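Local atomic coordinates of 3'-5'-exonuclease (Saccharomyces cerevisiae, PDB entry 3E2V), a protein that probably cleaves double-stranded DNA as a magnesium-dependent endonuclease and trims it from the 3' end as an exonuclease. Residues Q263-L268 and I272-N277; R46-H51 and L78-L83. One frame throughout, in Å; residues are numbered along the deposited sequence.

Contact 1: residues Q263-L268 and I272-N277; sequences QKLLNL and IFIGVN
I274 meets two leucines of helix 263-268 with two different atoms. Its CG1 lies 4.2 Å from CD2 of L266, the two side chains crossing at about a right angle, while its CD1 reaches CD1 of L265 at an oblique inclination. I272 comes in against the backbone of L265 and the side chain of L268. Its CG1 lies 3.4 Å from the backbone O of L265 and its CG2 3.5 Å from the same oxygen, so both branches straddle a carbonyl that already accepts a backbone bond from L268 N; CG2 is also 4.2 Å from L265 CB. With CG anti to its own backbone N (chi1 170°), L268 sends CD2 to within 4.0 Å of CD1 of I272. The segment axes approach to 7.7 Å at 143°, a roughly antiparallel return, as where a helix leads back into the next strand of a beta-alpha-beta unit, here in the TatD-type TIM barrel. L265 also packs on V252, in the neighbouring strand. Past the contact, N277 touches D303, a magnesium ligand. The segments exchange no hydrogen bond, and the 238 Å² buried between them implies that aliphatic fit and exclusion of water seat helix on strand.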
ATOM      1  N   GLN A 263      14.172   2.908  13.291  1.00 15.02           N
ATOM      2  CA  GLN A 263      14.088   2.784  14.736  1.00 15.48           C
ATOM      3  C   GLN A 263      12.965   3.674  15.307  1.00 15.50           C
ATOM      4  O   GLN A 263      12.250   3.256  16.220  1.00 15.46           O
ATOM      5  CB  GLN A 263      15.445   3.067  15.374  1.00 16.46           C
ATOM      6  CG  GLN A 263      16.501   2.015  15.023  1.00 18.60           C
ATOM      7  CD  GLN A 263      16.050   0.599  15.379  1.00 21.15           C
ATOM      8  OE1 GLN A 263      15.574   0.349  16.489  1.00 25.05           O
ATOM      9  NE2 GLN A 263      16.198  -0.328  14.440  1.00 21.21           N
ATOM     10  N   LYS A 264      12.784   4.868  14.755  1.00 15.27           N
ATOM     11  CA  LYS A 264      11.677   5.714  15.202  1.00 15.56           C
ATOM     12  C   LYS A 264      10.335   5.021  14.959  1.00 15.60           C
ATOM     13  O   LYS A 264       9.436   5.080  15.814  1.00 16.13           O
ATOM     14  CB  LYS A 264      11.704   7.071  14.495  1.00 15.93           C
ATOM     15  CG  LYS A 264      12.873   7.980  14.935  1.00 16.40           C
ATOM     16  CD  LYS A 264      13.009   9.188  14.026  1.00 17.34           C
ATOM     17  CE  LYS A 264      14.102  10.106  14.552  1.00 19.76           C
ATOM     18  NZ  LYS A 264      14.382  11.255  13.645  1.00 23.54           N
ATOM     19  N   LEU A 265      10.190   4.371  13.804  1.00 15.03           N
ATOM     20  CA  LEU A 265       8.935   3.693  13.497  1.00 14.81           C
ATOM     21  C   LEU A 265       8.720   2.479  14.402  1.00 14.93           C
ATOM     22  O   LEU A 265       7.624   2.287  14.945  1.00 14.79           O
ATOM     23  CB  LEU A 265       8.893   3.287  12.017  1.00 14.03           C
ATOM     24  CG  LEU A 265       8.870   4.447  11.003  1.00 14.74           C
ATOM     25  CD1 LEU A 265       9.010   3.877   9.610  1.00 16.19           C
ATOM     26  CD2 LEU A 265       7.577   5.233  11.110  1.00 15.77           C
ATOM     27  N   LEU A 266       9.758   1.664  14.587  1.00 16.03           N
ATOM     28  CA  LEU A 266       9.619   0.450  15.401  1.00 16.76           C
ATOM     29  C   LEU A 266       9.301   0.767  16.847  1.00 17.54           C
ATOM     30  O   LEU A 266       8.572   0.011  17.501  1.00 18.62           O
ATOM     31  CB  LEU A 266      10.869  -0.436  15.316  1.00 16.49           C
ATOM     32  CG  LEU A 266      11.170  -1.026  13.940  1.00 16.04           C
ATOM     33  CD1 LEU A 266      12.546  -1.686  13.948  1.00 16.98           C
ATOM     34  CD2 LEU A 266      10.109  -2.036  13.484  1.00 16.11           C
ATOM     35  N   ASN A 267       9.829   1.886  17.332  1.00 18.25           N
ATOM     36  CA  ASN A 267       9.647   2.292  18.724  1.00 19.97           C
ATOM     37  C   ASN A 267       8.311   2.993  18.970  1.00 19.88           C
ATOM     38  O   ASN A 267       7.865   3.109  20.117  1.00 20.97           O
ATOM     39  CB  ASN A 267      10.842   3.144  19.172  1.00 21.06           C
ATOM     40  CG  ASN A 267      12.106   2.316  19.373  1.00 24.40           C
ATOM     41  OD1 ASN A 267      12.053   1.170  19.830  1.00 29.18           O
ATOM     42  ND2 ASN A 267      13.248   2.887  19.019  1.00 28.11           N
ATOM     43  N   LEU A 268       7.673   3.460  17.902  1.00 19.03           N
ATOM     44  CA  LEU A 268       6.370   4.113  18.014  1.00 18.88           C
ATOM     45  C   LEU A 268       5.325   3.173  18.637  1.00 18.95           C
ATOM     46  O   LEU A 268       4.539   3.599  19.491  1.00 19.68           O
ATOM     47  CB  LEU A 268       5.925   4.615  16.629  1.00 19.24           C
ATOM     48  CG  LEU A 268       4.507   5.134  16.406  1.00 20.14           C
ATOM     49  CD1 LEU A 268       4.279   6.416  17.216  1.00 21.27           C
ATOM     50  CD2 LEU A 268       4.323   5.415  14.928  1.00 19.85           C
ATOM     51  N   ILE A 272       3.554  -1.601  14.819  1.00 13.40           N
ATOM     52  CA  ILE A 272       4.098  -1.091  13.552  1.00 13.50           C
ATOM     53  C   ILE A 272       4.718  -2.253  12.782  1.00 13.68           C
ATOM     54  O   ILE A 272       5.508  -3.037  13.333  1.00 14.35           O
ATOM     55  CB  ILE A 272       5.149   0.005  13.809  1.00 13.20           C
ATOM     56  CG1 ILE A 272       4.458   1.345  14.078  1.00 13.90           C
ATOM     57  CG2 ILE A 272       6.158   0.134  12.628  1.00 14.52           C
ATOM     58  CD1 ILE A 272       3.912   2.051  12.835  1.00 16.31           C
ATOM     59  N   PHE A 273       4.334  -2.358  11.511  1.00 12.54           N
ATOM     60  CA  PHE A 273       4.934  -3.308  10.576  1.00 12.56           C
ATOM     61  C   PHE A 273       5.541  -2.526   9.432  1.00 12.38           C
ATOM     62  O   PHE A 273       5.083  -1.421   9.128  1.00 12.74           O
ATOM     63  CB  PHE A 273       3.879  -4.283  10.030  1.00 13.51           C
ATOM     64  CG  PHE A 273       3.365  -5.226  11.054  1.00 12.81           C
ATOM     65  CD1 PHE A 273       3.854  -6.524  11.110  1.00 14.01           C
ATOM     66  CD2 PHE A 273       2.431  -4.802  11.981  1.00 15.03           C
ATOM     67  CE1 PHE A 273       3.412  -7.400  12.085  1.00 15.00           C
ATOM     68  CE2 PHE A 273       1.971  -5.660  12.973  1.00 14.84           C
ATOM     69  CZ  PHE A 273       2.470  -6.957  13.030  1.00 17.05           C
ATOM     70  N   ILE A 274       6.530  -3.126   8.767  1.00 11.81           N
ATOM     71  CA  ILE A 274       7.287  -2.442   7.715  1.00 12.32           C
ATOM     72  C   ILE A 274       7.137  -3.212   6.414  1.00 12.71           C
ATOM     73  O   ILE A 274       7.513  -4.389   6.327  1.00 13.31           O
ATOM     74  CB  ILE A 274       8.789  -2.345   8.071  1.00 13.30           C
ATOM     75  CG1 ILE A 274       9.014  -1.728   9.471  1.00 13.91           C
ATOM     76  CG2 ILE A 274       9.531  -1.596   6.983  1.00 13.00           C
ATOM     77  CD1 ILE A 274       8.563  -0.255   9.652  1.00 14.60           C
ATOM     78  N   GLY A 275       6.556  -2.555   5.407  1.00 12.45           N
ATOM     79  CA  GLY A 275       6.425  -3.142   4.070  1.00 12.24           C
ATOM     80  C   GLY A 275       7.694  -2.975   3.248  1.00 12.42           C
ATOM     81  O   GLY A 275       8.265  -1.877   3.167  1.00 13.43           O
ATOM     82  N   VAL A 276       8.122  -4.080   2.636  1.00 12.09           N
ATOM     83  CA  VAL A 276       9.363  -4.139   1.869  1.00 12.27           C
ATOM     84  C   VAL A 276       9.056  -4.615   0.450  1.00 12.36           C
ATOM     85  O   VAL A 276       8.488  -5.687   0.245  1.00 12.93           O
ATOM     86  CB  VAL A 276      10.352  -5.106   2.550  1.00 11.82           C
ATOM     87  CG1 VAL A 276      11.610  -5.364   1.685  1.00 14.07           C
ATOM     88  CG2 VAL A 276      10.754  -4.566   3.919  1.00 13.17           C
ATOM     89  N   ASN A 277       9.414  -3.777  -0.523  1.00 12.65           N
ATOM     90  CA  ASN A 277       9.290  -4.114  -1.930  1.00 12.72           C
ATOM     91  C   ASN A 277      10.631  -3.861  -2.629  1.00 13.51           C
ATOM     92  O   ASN A 277      11.633  -3.573  -1.975  1.00 13.62           O
ATOM     93  CB  ASN A 277       8.167  -3.285  -2.576  1.00 12.76           C
ATOM     94  CG  ASN A 277       8.387  -1.780  -2.440  1.00 14.56           C
ATOM     95  OD1 ASN A 277       9.508  -1.282  -2.596  1.00 15.28           O
ATOM     96  ND2 ASN A 277       7.320  -1.048  -2.186  1.00 13.43           N
TER

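Contact 2: residues R46-H51 and L78-L83; sequences RAAQRH and LSPLKL
The puckered pyrrolidine ring of P80 meets the methyl of A48 through two adjacent ring atoms: CG lies 3.7 Å from A48 CB, and P80 CB 3.8 Å from that same carbon. The one aromatic ring in the two segments, the imidazole of H51, takes no part across the contact; over one of its faces sits the backbone O of Q49, 3.9 Å above the plane and displaced toward the rim. L81 completes the grip on the helix. Its chi1 of -88° places CG beside the backbone N, and the fork of the side chain then opens over A47 and A48. CD1 is 3.8 Å from A48 CB and also rests against the backbone, 3.5 Å from A48 N. The A47 methyl fits at the fork, 3.8 Å from L81 CD1 and 4.1 Å from L81 CD2.

The helix stops just beyond this patch in a Schellman motif. H51, with phi 75°, is the C-prime residue, V52 N reaches back to A47 O and H51 N to A48 O, after which strand 52-57 begins. In the eight-stranded parallel barrel, helix 40-49 thus packs against the turn that enters the next strand, 82-87, with L44 and V52 also touching L81. The arrangement lies away from the magnesium site.

On the partner segment, S79 OG donates to L81 O over 2.7 Å. The hydroxyl lies in the carbonyl plane on a lone pair, at a C=O...donor angle of 121°, a bond that ties the residues flanking P80 together. R46, pointing away from the contact, forms salt bridges with D39 and E358; R50, just past the helix, forms one with E363.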
ATOM      1  N   ARG A  46      -0.720 -15.319 -13.791  1.00 15.47           N
ATOM      2  CA  ARG A  46       0.740 -15.391 -13.631  1.00 15.28           C
ATOM      3  C   ARG A  46       1.117 -15.370 -12.150  1.00 15.05           C
ATOM      4  O   ARG A  46       1.974 -16.148 -11.705  1.00 15.27           O
ATOM      5  CB  ARG A  46       1.455 -14.252 -14.357  1.00 15.56           C
ATOM      6  CG  ARG A  46       1.409 -14.382 -15.866  1.00 15.60           C
ATOM      7  CD  ARG A  46       2.288 -13.363 -16.527  1.00 15.52           C
ATOM      8  NE  ARG A  46       1.787 -11.978 -16.497  1.00 15.47           N
ATOM      9  CZ  ARG A  46       0.895 -11.485 -17.352  1.00 15.74           C
ATOM     10  NH1 ARG A  46       0.303 -12.274 -18.257  1.00 16.38           N
ATOM     11  NH2 ARG A  46       0.550 -10.204 -17.267  1.00 14.72           N
ATOM     12  N   ALA A  47       0.484 -14.480 -11.384  1.00 14.61           N
ATOM     13  CA  ALA A  47       0.776 -14.397  -9.959  1.00 14.68           C
ATOM     14  C   ALA A  47       0.433 -15.706  -9.227  1.00 15.10           C
ATOM     15  O   ALA A  47       1.203 -16.188  -8.396  1.00 15.06           O
ATOM     16  CB  ALA A  47       0.034 -13.196  -9.340  1.00 15.06           C
ATOM     17  N   ALA A  48      -0.729 -16.279  -9.547  1.00 14.66           N
ATOM     18  CA  ALA A  48      -1.181 -17.526  -8.903  1.00 15.15           C
ATOM     19  C   ALA A  48      -0.214 -18.669  -9.218  1.00 15.83           C
ATOM     20  O   ALA A  48       0.116 -19.498  -8.354  1.00 15.65           O
ATOM     21  CB  ALA A  48      -2.583 -17.883  -9.347  1.00 15.63           C
ATOM     22  N   GLN A  49       0.269 -18.690 -10.454  1.00 16.24           N
ATOM     23  CA  GLN A  49       1.231 -19.700 -10.887  1.00 16.60           C
ATOM     24  C   GLN A  49       2.547 -19.570 -10.122  1.00 16.37           C
ATOM     25  O   GLN A  49       3.247 -20.571  -9.906  1.00 17.12           O
ATOM     26  CB  GLN A  49       1.452 -19.602 -12.400  1.00 17.27           C
ATOM     27  CG  GLN A  49       2.311 -20.738 -12.950  1.00 19.22           C
ATOM     28  CD  GLN A  49       2.278 -20.825 -14.460  1.00 19.88           C
ATOM     29  OE1 GLN A  49       1.218 -20.669 -15.092  1.00 23.98           O
ATOM     30  NE2 GLN A  49       3.431 -21.075 -15.046  1.00 20.79           N
ATOM     31  N   ARG A  50       2.889 -18.344  -9.709  1.00 15.33           N
ATOM     32  CA  ARG A  50       4.079 -18.107  -8.888  1.00 15.43           C
ATOM     33  C   ARG A  50       3.737 -17.950  -7.389  1.00 14.78           C
ATOM     34  O   ARG A  50       4.426 -17.252  -6.640  1.00 15.74           O
ATOM     35  CB  ARG A  50       4.894 -16.918  -9.425  1.00 15.24           C
ATOM     36  CG  ARG A  50       5.230 -16.971 -10.921  1.00 16.49           C
ATOM     37  CD  ARG A  50       5.879 -18.309 -11.298  1.00 17.55           C
ATOM     38  NE  ARG A  50       7.021 -18.578 -10.417  1.00 17.31           N
ATOM     39  CZ  ARG A  50       7.482 -19.797 -10.149  1.00 20.03           C
ATOM     40  NH1 ARG A  50       6.901 -20.868 -10.692  1.00 20.47           N
ATOM     41  NH2 ARG A  50       8.528 -19.934  -9.339  1.00 20.92           N
ATOM     42  N   HIS A  51       2.672 -18.635  -6.981  1.00 14.34           N
ATOM     43  CA  HIS A  51       2.340 -18.917  -5.576  1.00 14.53           C
ATOM     44  C   HIS A  51       1.787 -17.740  -4.793  1.00 14.25           C
ATOM     45  O   HIS A  51       1.699 -17.807  -3.563  1.00 13.65           O
ATOM     46  CB  HIS A  51       3.532 -19.539  -4.836  1.00 14.28           C
ATOM     47  CG  HIS A  51       4.247 -20.589  -5.636  1.00 15.67           C
ATOM     48  ND1 HIS A  51       3.640 -21.762  -6.038  1.00 19.82           N
ATOM     49  CD2 HIS A  51       5.506 -20.618  -6.138  1.00 19.58           C
ATOM     50  CE1 HIS A  51       4.496 -22.472  -6.753  1.00 19.25           C
ATOM     51  NE2 HIS A  51       5.635 -21.806  -6.824  1.00 20.12           N
ATOM     52  N   LEU A  78     -13.270 -14.316 -11.524  1.00 20.74           N
ATOM     53  CA  LEU A  78     -12.250 -14.546 -12.553  1.00 20.28           C
ATOM     54  C   LEU A  78     -10.824 -14.644 -12.016  1.00 20.36           C
ATOM     55  O   LEU A  78      -9.946 -15.194 -12.677  1.00 21.87           O
ATOM     56  CB  LEU A  78     -12.309 -13.468 -13.646  1.00 19.88           C
ATOM     57  CG  LEU A  78     -13.610 -13.355 -14.440  1.00 19.37           C
ATOM     58  CD1 LEU A  78     -13.677 -12.038 -15.172  1.00 19.88           C
ATOM     59  CD2 LEU A  78     -13.772 -14.528 -15.406  1.00 20.43           C
ATOM     60  N   SER A  79     -10.605 -14.106 -10.816  1.00 19.58           N
ATOM     61  CA  SER A  79      -9.269 -14.021 -10.232  1.00 18.99           C
ATOM     62  C   SER A  79      -8.936 -15.276  -9.441  1.00 18.56           C
ATOM     63  O   SER A  79      -9.676 -15.645  -8.534  1.00 18.45           O
ATOM     64  CB  SER A  79      -9.180 -12.818  -9.297  1.00 19.55           C
ATOM     65  OG  SER A  79      -7.918 -12.807  -8.629  1.00 18.87           O
ATOM     66  N   PRO A  80      -7.806 -15.928  -9.778  1.00 18.58           N
ATOM     67  CA  PRO A  80      -7.348 -17.028  -8.933  1.00 18.86           C
ATOM     68  C   PRO A  80      -6.668 -16.550  -7.638  1.00 19.63           C
ATOM     69  O   PRO A  80      -6.326 -17.380  -6.791  1.00 21.65           O
ATOM     70  CB  PRO A  80      -6.357 -17.761  -9.843  1.00 19.10           C
ATOM     71  CG  PRO A  80      -5.822 -16.715 -10.733  1.00 19.24           C
ATOM     72  CD  PRO A  80      -6.928 -15.718 -10.945  1.00 18.12           C
ATOM     73  N   LEU A  81      -6.454 -15.238  -7.500  1.00 18.94           N
ATOM     74  CA  LEU A  81      -6.019 -14.650  -6.223  1.00 19.20           C
ATOM     75  C   LEU A  81      -7.222 -14.141  -5.462  1.00 18.46           C
ATOM     76  O   LEU A  81      -8.175 -13.632  -6.063  1.00 18.00           O
ATOM     77  CB  LEU A  81      -5.077 -13.459  -6.439  1.00 19.50           C
ATOM     78  CG  LEU A  81      -3.577 -13.703  -6.572  1.00 19.78           C
ATOM     79  CD1 LEU A  81      -3.223 -14.529  -7.794  1.00 22.77           C
ATOM     80  CD2 LEU A  81      -2.856 -12.367  -6.616  1.00 20.51           C
ATOM     81  N   LYS A  82      -7.191 -14.266  -4.142  1.00 17.19           N
ATOM     82  CA  LYS A  82      -8.178 -13.588  -3.329  1.00 17.31           C
ATOM     83  C   LYS A  82      -7.728 -12.133  -3.202  1.00 16.59           C
ATOM     84  O   LYS A  82      -6.629 -11.857  -2.701  1.00 16.76           O
ATOM     85  CB  LYS A  82      -8.327 -14.241  -1.955  1.00 18.35           C
ATOM     86  CG  LYS A  82      -9.368 -13.583  -1.067  1.00 22.86           C
ATOM     87  CD  LYS A  82     -10.785 -13.698  -1.634  1.00 28.04           C
ATOM     88  CE  LYS A  82     -11.779 -12.885  -0.824  1.00 32.24           C
ATOM     89  NZ  LYS A  82     -12.973 -12.500  -1.638  1.00 34.95           N
ATOM     90  N   LEU A  83      -8.568 -11.219  -3.683  1.00 16.13           N
ATOM     91  CA  LEU A  83      -8.243  -9.802  -3.654  1.00 14.94           C
ATOM     92  C   LEU A  83      -9.021  -9.068  -2.591  1.00 15.57           C
ATOM     93  O   LEU A  83     -10.249  -9.196  -2.475  1.00 16.10           O
ATOM     94  CB  LEU A  83      -8.521  -9.167  -5.005  1.00 15.28           C
ATOM     95  CG  LEU A  83      -7.718  -9.721  -6.184  1.00 16.26           C
ATOM     96  CD1 LEU A  83      -8.168  -9.074  -7.478  1.00 17.86           C
ATOM     97  CD2 LEU A  83      -6.234  -9.509  -5.996  1.00 17.75           C
TER

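How the contacts relate
From the N terminus, contact 2 comes first: helix 40-49 is met again by the approach to strand 82-87, closing a loop of 26 residues that carries strand 52-57 and helix 62-75. The chain then runs through three more strands of the parallel sheet before helix 259-268 opens contact 1, which closes at once, with three residues between its segments. The two loops therefore follow in series; neither encloses nor crosses the other. The centres of contact 1 and contact 2 are about 28 Å apart. The nearest atoms of the two contacts are about 14 Å apart, so they do not touch. Both reach the same sheet, contact 2 at its third strand and contact 1 at its seventh.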